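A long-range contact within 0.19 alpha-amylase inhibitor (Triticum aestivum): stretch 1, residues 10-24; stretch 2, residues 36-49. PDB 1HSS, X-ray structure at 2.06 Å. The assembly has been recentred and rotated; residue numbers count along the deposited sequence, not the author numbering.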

# COMPACT_ATOMS: atom_id res chain seq x y z
N GLN A 10 15.26 20.58 1.14
CA GLN A 10 14.46 21.56 1.85
C GLN A 10 12.99 21.22 2.09
O GLN A 10 12.50 21.45 3.19
CB GLN A 10 14.58 22.93 1.19
CG GLN A 10 14.05 23.00 -0.19
CD GLN A 10 13.41 24.34 -0.46
OE1 GLN A 10 13.85 25.37 0.05
NE2 GLN A 10 12.35 24.34 -1.25
N ALA A 11 12.31 20.63 1.12
CA ALA A 11 10.99 20.10 1.39
C ALA A 11 11.09 18.90 2.34
O ALA A 11 10.16 18.58 3.07
CB ALA A 11 10.34 19.68 0.11
N PHE A 12 12.24 18.23 2.31
CA PHE A 12 12.53 17.13 3.21
C PHE A 12 14.03 16.98 3.35
O PHE A 12 14.75 17.37 2.45
CB PHE A 12 11.91 15.81 2.70
CG PHE A 12 12.18 15.52 1.24
CD1 PHE A 12 11.33 16.00 0.26
CD2 PHE A 12 13.23 14.70 0.87
CE1 PHE A 12 11.51 15.67 -1.06
CE2 PHE A 12 13.42 14.36 -0.46
CZ PHE A 12 12.56 14.85 -1.43
N GLN A 13 14.50 16.50 4.50
CA GLN A 13 15.92 16.19 4.72
C GLN A 13 16.38 15.12 3.75
O GLN A 13 15.62 14.22 3.41
CB GLN A 13 16.15 15.71 6.17
CG GLN A 13 16.16 14.15 6.33
CD GLN A 13 15.95 13.62 7.77
OE1 GLN A 13 14.81 13.32 8.19
NE2 GLN A 13 17.05 13.35 8.46
N VAL A 14 17.61 15.23 3.28
CA VAL A 14 18.26 14.19 2.48
C VAL A 14 19.54 13.75 3.21
O VAL A 14 20.16 14.55 3.92
CB VAL A 14 18.57 14.71 1.04
CG1 VAL A 14 19.70 13.93 0.42
CG2 VAL A 14 17.34 14.57 0.18
N PRO A 15 19.84 12.44 3.22
CA PRO A 15 19.08 11.31 2.65
C PRO A 15 17.71 11.16 3.27
O PRO A 15 17.52 11.43 4.45
CB PRO A 15 19.96 10.11 2.94
CG PRO A 15 20.78 10.51 4.09
CD PRO A 15 21.06 11.96 3.88
N ALA A 16 16.74 10.88 2.41
CA ALA A 16 15.33 10.99 2.77
C ALA A 16 14.93 9.84 3.69
O ALA A 16 15.47 8.75 3.60
CB ALA A 16 14.47 11.01 1.49
N LEU A 17 14.13 10.16 4.71
CA LEU A 17 13.47 9.13 5.53
C LEU A 17 14.36 7.97 5.97
O LEU A 17 14.05 6.81 5.73
CB LEU A 17 12.24 8.57 4.80
CG LEU A 17 11.32 9.63 4.23
CD1 LEU A 17 10.28 8.99 3.38
CD2 LEU A 17 10.70 10.43 5.33
N PRO A 18 15.42 8.27 6.74
CA PRO A 18 16.33 7.24 7.27
C PRO A 18 15.60 6.13 8.01
O PRO A 18 15.94 4.95 7.88
CB PRO A 18 17.24 8.03 8.21
CG PRO A 18 17.19 9.40 7.70
CD PRO A 18 15.80 9.61 7.21
N ALA A 19 14.56 6.50 8.77
CA ALA A 19 13.83 5.56 9.60
C ALA A 19 12.93 4.64 8.80
O ALA A 19 12.50 3.61 9.27
CB ALA A 19 13.01 6.32 10.60
N CYS A 20 12.62 5.04 7.57
CA CYS A 20 11.71 4.25 6.76
C CYS A 20 12.43 3.20 5.96
O CYS A 20 11.82 2.27 5.45
CB CYS A 20 10.88 5.15 5.83
SG CYS A 20 9.78 6.29 6.72
N ARG A 21 13.75 3.33 5.86
CA ARG A 21 14.52 2.42 5.04
C ARG A 21 14.55 1.02 5.65
O ARG A 21 14.31 0.02 4.96
CB ARG A 21 15.93 3.00 4.83
CG ARG A 21 15.91 4.12 3.80
CD ARG A 21 16.67 5.39 4.13
NE ARG A 21 17.83 5.53 3.25
CZ ARG A 21 17.99 6.45 2.29
NH1 ARG A 21 17.33 7.59 2.30
NH2 ARG A 21 18.99 6.29 1.44
N PRO A 22 14.70 0.93 6.97
CA PRO A 22 14.59 -0.38 7.60
C PRO A 22 13.17 -0.96 7.58
O PRO A 22 13.00 -2.16 7.50
CB PRO A 22 15.09 -0.13 9.03
CG PRO A 22 14.99 1.35 9.21
CD PRO A 22 15.35 1.89 7.88
N LEU A 23 12.17 -0.11 7.66
CA LEU A 23 10.79 -0.53 7.52
C LEU A 23 10.55 -1.21 6.17
O LEU A 23 10.00 -2.30 6.12
CB LEU A 23 9.87 0.67 7.65
CG LEU A 23 8.40 0.32 7.39
CD1 LEU A 23 7.93 -0.61 8.48
CD2 LEU A 23 7.54 1.57 7.36
N LEU A 24 10.94 -0.53 5.09
CA LEU A 24 10.78 -1.04 3.73
C LEU A 24 11.49 -2.40 3.48
O LEU A 24 10.95 -3.28 2.83
CB LEU A 24 11.27 0.01 2.72
CG LEU A 24 11.29 -0.39 1.25
CD1 LEU A 24 9.92 -0.91 0.79
CD2 LEU A 24 11.73 0.79 0.41
N ALA A 36 8.30 0.04 17.19
CA ALA A 36 9.27 1.13 17.22
C ALA A 36 9.77 1.56 15.84
O ALA A 36 9.91 2.75 15.58
CB ALA A 36 10.46 0.75 18.10
N VAL A 37 10.00 0.62 14.93
CA VAL A 37 10.49 1.04 13.63
C VAL A 37 9.39 1.56 12.72
O VAL A 37 9.60 2.52 11.99
CB VAL A 37 11.35 -0.04 12.91
CG1 VAL A 37 11.71 -1.13 13.87
CG2 VAL A 37 10.67 -0.56 11.67
N LEU A 38 8.17 1.04 12.88
CA LEU A 38 7.00 1.66 12.25
C LEU A 38 6.82 3.11 12.74
O LEU A 38 6.82 4.07 11.97
CB LEU A 38 5.73 0.86 12.56
CG LEU A 38 4.42 1.33 11.91
CD1 LEU A 38 4.61 1.72 10.47
CD2 LEU A 38 3.43 0.20 11.97
N ARG A 39 6.81 3.27 14.06
CA ARG A 39 6.58 4.56 14.70
C ARG A 39 7.55 5.66 14.22
O ARG A 39 7.15 6.79 13.91
CB ARG A 39 6.69 4.39 16.21
CG ARG A 39 6.43 5.64 17.03
CD ARG A 39 7.70 6.10 17.76
NE ARG A 39 8.02 5.26 18.90
CZ ARG A 39 9.24 4.82 19.19
NH1 ARG A 39 10.29 5.25 18.52
NH2 ARG A 39 9.43 4.01 20.22
N ASP A 40 8.82 5.30 14.12
CA ASP A 40 9.85 6.25 13.78
C ASP A 40 9.81 6.63 12.31
O ASP A 40 10.01 7.80 11.97
CB ASP A 40 11.23 5.69 14.13
CG ASP A 40 11.52 5.74 15.62
OD1 ASP A 40 10.84 6.47 16.36
OD2 ASP A 40 12.46 5.07 16.05
N CYS A 41 9.43 5.68 11.46
CA CYS A 41 9.19 6.00 10.06
C CYS A 41 8.03 6.94 9.86
O CYS A 41 8.16 7.95 9.21
CB CYS A 41 8.94 4.73 9.26
SG CYS A 41 8.38 5.08 7.57
N CYS A 42 6.90 6.64 10.48
CA CYS A 42 5.71 7.47 10.36
C CYS A 42 5.91 8.87 10.91
O CYS A 42 5.39 9.84 10.37
CB CYS A 42 4.54 6.80 11.08
SG CYS A 42 4.12 5.21 10.32
N GLN A 43 6.61 8.95 12.03
CA GLN A 43 7.02 10.21 12.65
C GLN A 43 7.77 11.13 11.68
O GLN A 43 7.46 12.32 11.57
CB GLN A 43 7.89 9.91 13.86
CG GLN A 43 8.80 11.04 14.32
CD GLN A 43 8.13 12.01 15.26
OE1 GLN A 43 6.90 12.04 15.37
NE2 GLN A 43 8.92 12.87 15.89
N GLN A 44 8.75 10.57 10.99
CA GLN A 44 9.46 11.25 9.91
C GLN A 44 8.57 11.65 8.72
O GLN A 44 8.68 12.77 8.22
CB GLN A 44 10.62 10.39 9.43
CG GLN A 44 11.96 10.74 10.06
CD GLN A 44 13.07 9.72 9.79
OE1 GLN A 44 13.04 8.96 8.82
NE2 GLN A 44 14.07 9.71 10.66
N LEU A 45 7.69 10.76 8.27
CA LEU A 45 6.71 11.10 7.23
C LEU A 45 5.75 12.21 7.66
O LEU A 45 5.49 13.13 6.89
CB LEU A 45 5.91 9.88 6.78
CG LEU A 45 6.47 9.08 5.60
CD1 LEU A 45 5.69 7.81 5.41
CD2 LEU A 45 6.46 9.93 4.32
N ALA A 46 5.30 12.16 8.91
CA ALA A 46 4.33 13.11 9.45
C ALA A 46 4.81 14.56 9.36
O ALA A 46 4.02 15.48 9.12
CB ALA A 46 4.01 12.77 10.90
N HIS A 47 6.12 14.77 9.47
CA HIS A 47 6.68 16.11 9.42
C HIS A 47 6.78 16.72 8.02
O HIS A 47 6.94 17.92 7.87
CB HIS A 47 8.07 16.13 10.05
CG HIS A 47 8.08 15.67 11.47
ND1 HIS A 47 9.24 15.39 12.16
CD2 HIS A 47 7.06 15.40 12.32
CE1 HIS A 47 8.94 14.98 13.38
NE2 HIS A 47 7.62 14.97 13.50
N ILE A 48 6.76 15.87 7.01
CA ILE A 48 6.78 16.34 5.64
C ILE A 48 5.35 16.65 5.24
O ILE A 48 4.41 16.04 5.75
CB ILE A 48 7.40 15.26 4.71
CG1 ILE A 48 8.85 15.00 5.17
CG2 ILE A 48 7.35 15.70 3.24
CD1 ILE A 48 9.46 13.72 4.65
N SER A 49 5.17 17.70 4.43
CA SER A 49 3.84 18.12 4.02
C SER A 49 3.15 17.09 3.13
O SER A 49 3.81 16.33 2.42
CB SER A 49 3.92 19.47 3.31
OG SER A 49 3.68 19.35 1.92
O HOH W 1 7.52 19.43 3.30
O HOH W 2 12.49 2.81 11.83

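A covalent cross-link seldom holds two chain segments together alone; apolar packing and a few well-placed polar contacts usually surround it, as this pair of stretches in the wheat 0.19 alpha-amylase inhibitor illustrates. The contact opens in the loop that begins stretch 1, where a water donates to Ala11 O (2.8 Å) and accepts from Ser49 N (3.1 Å), bridging two backbones that do not bond directly. Phe12 follows, its CB 3.8 Å from Ile48 CD1, although the end of its ring leads away from stretch 2.

Leu17 has a positive phi (45°), and its side chain, leaving the backbone sideways, comes nearer at its tip: CD2 lies 3.6 Å from Ile48 CD1, and CD1 lies 4.0 Å from Leu45 CD2. Its carbonyl accepts a hydrogen bond from Cys20 N, three residues on (2.9 Å between Leu17 O and Cys20 N).

Nearby, Gln44 accepts the one direct hydrogen bond across the contact, from Ala19 N to Gln44 OE1 (2.9 Å, 156°). Pro18 N is almost as close to Gln44 OE1, at 3.2 Å, but has no hydrogen to share. Ala19 CB points toward stretch 2 and sits 3.6 Å from Asp40 O. On its carbonyl side, a second water donates to both Ala19 O (2.7 Å) and Val37 O (2.9 Å), joining two acceptors that could not bond each other.

Next comes the disulfide, Cys20 SG to Cys41 SG at 2.0 Å, with a chi3 of 95°, near the relaxed value for such bonds. The CA atoms of Cys20 and Cys41 are 4.5 Å apart. Finally, Leu23 points toward stretch 2 and packs beside the cross-link, its CD2 3.6 Å from Cys41 SG and its CD1 4.2 Å from Val37 CG2.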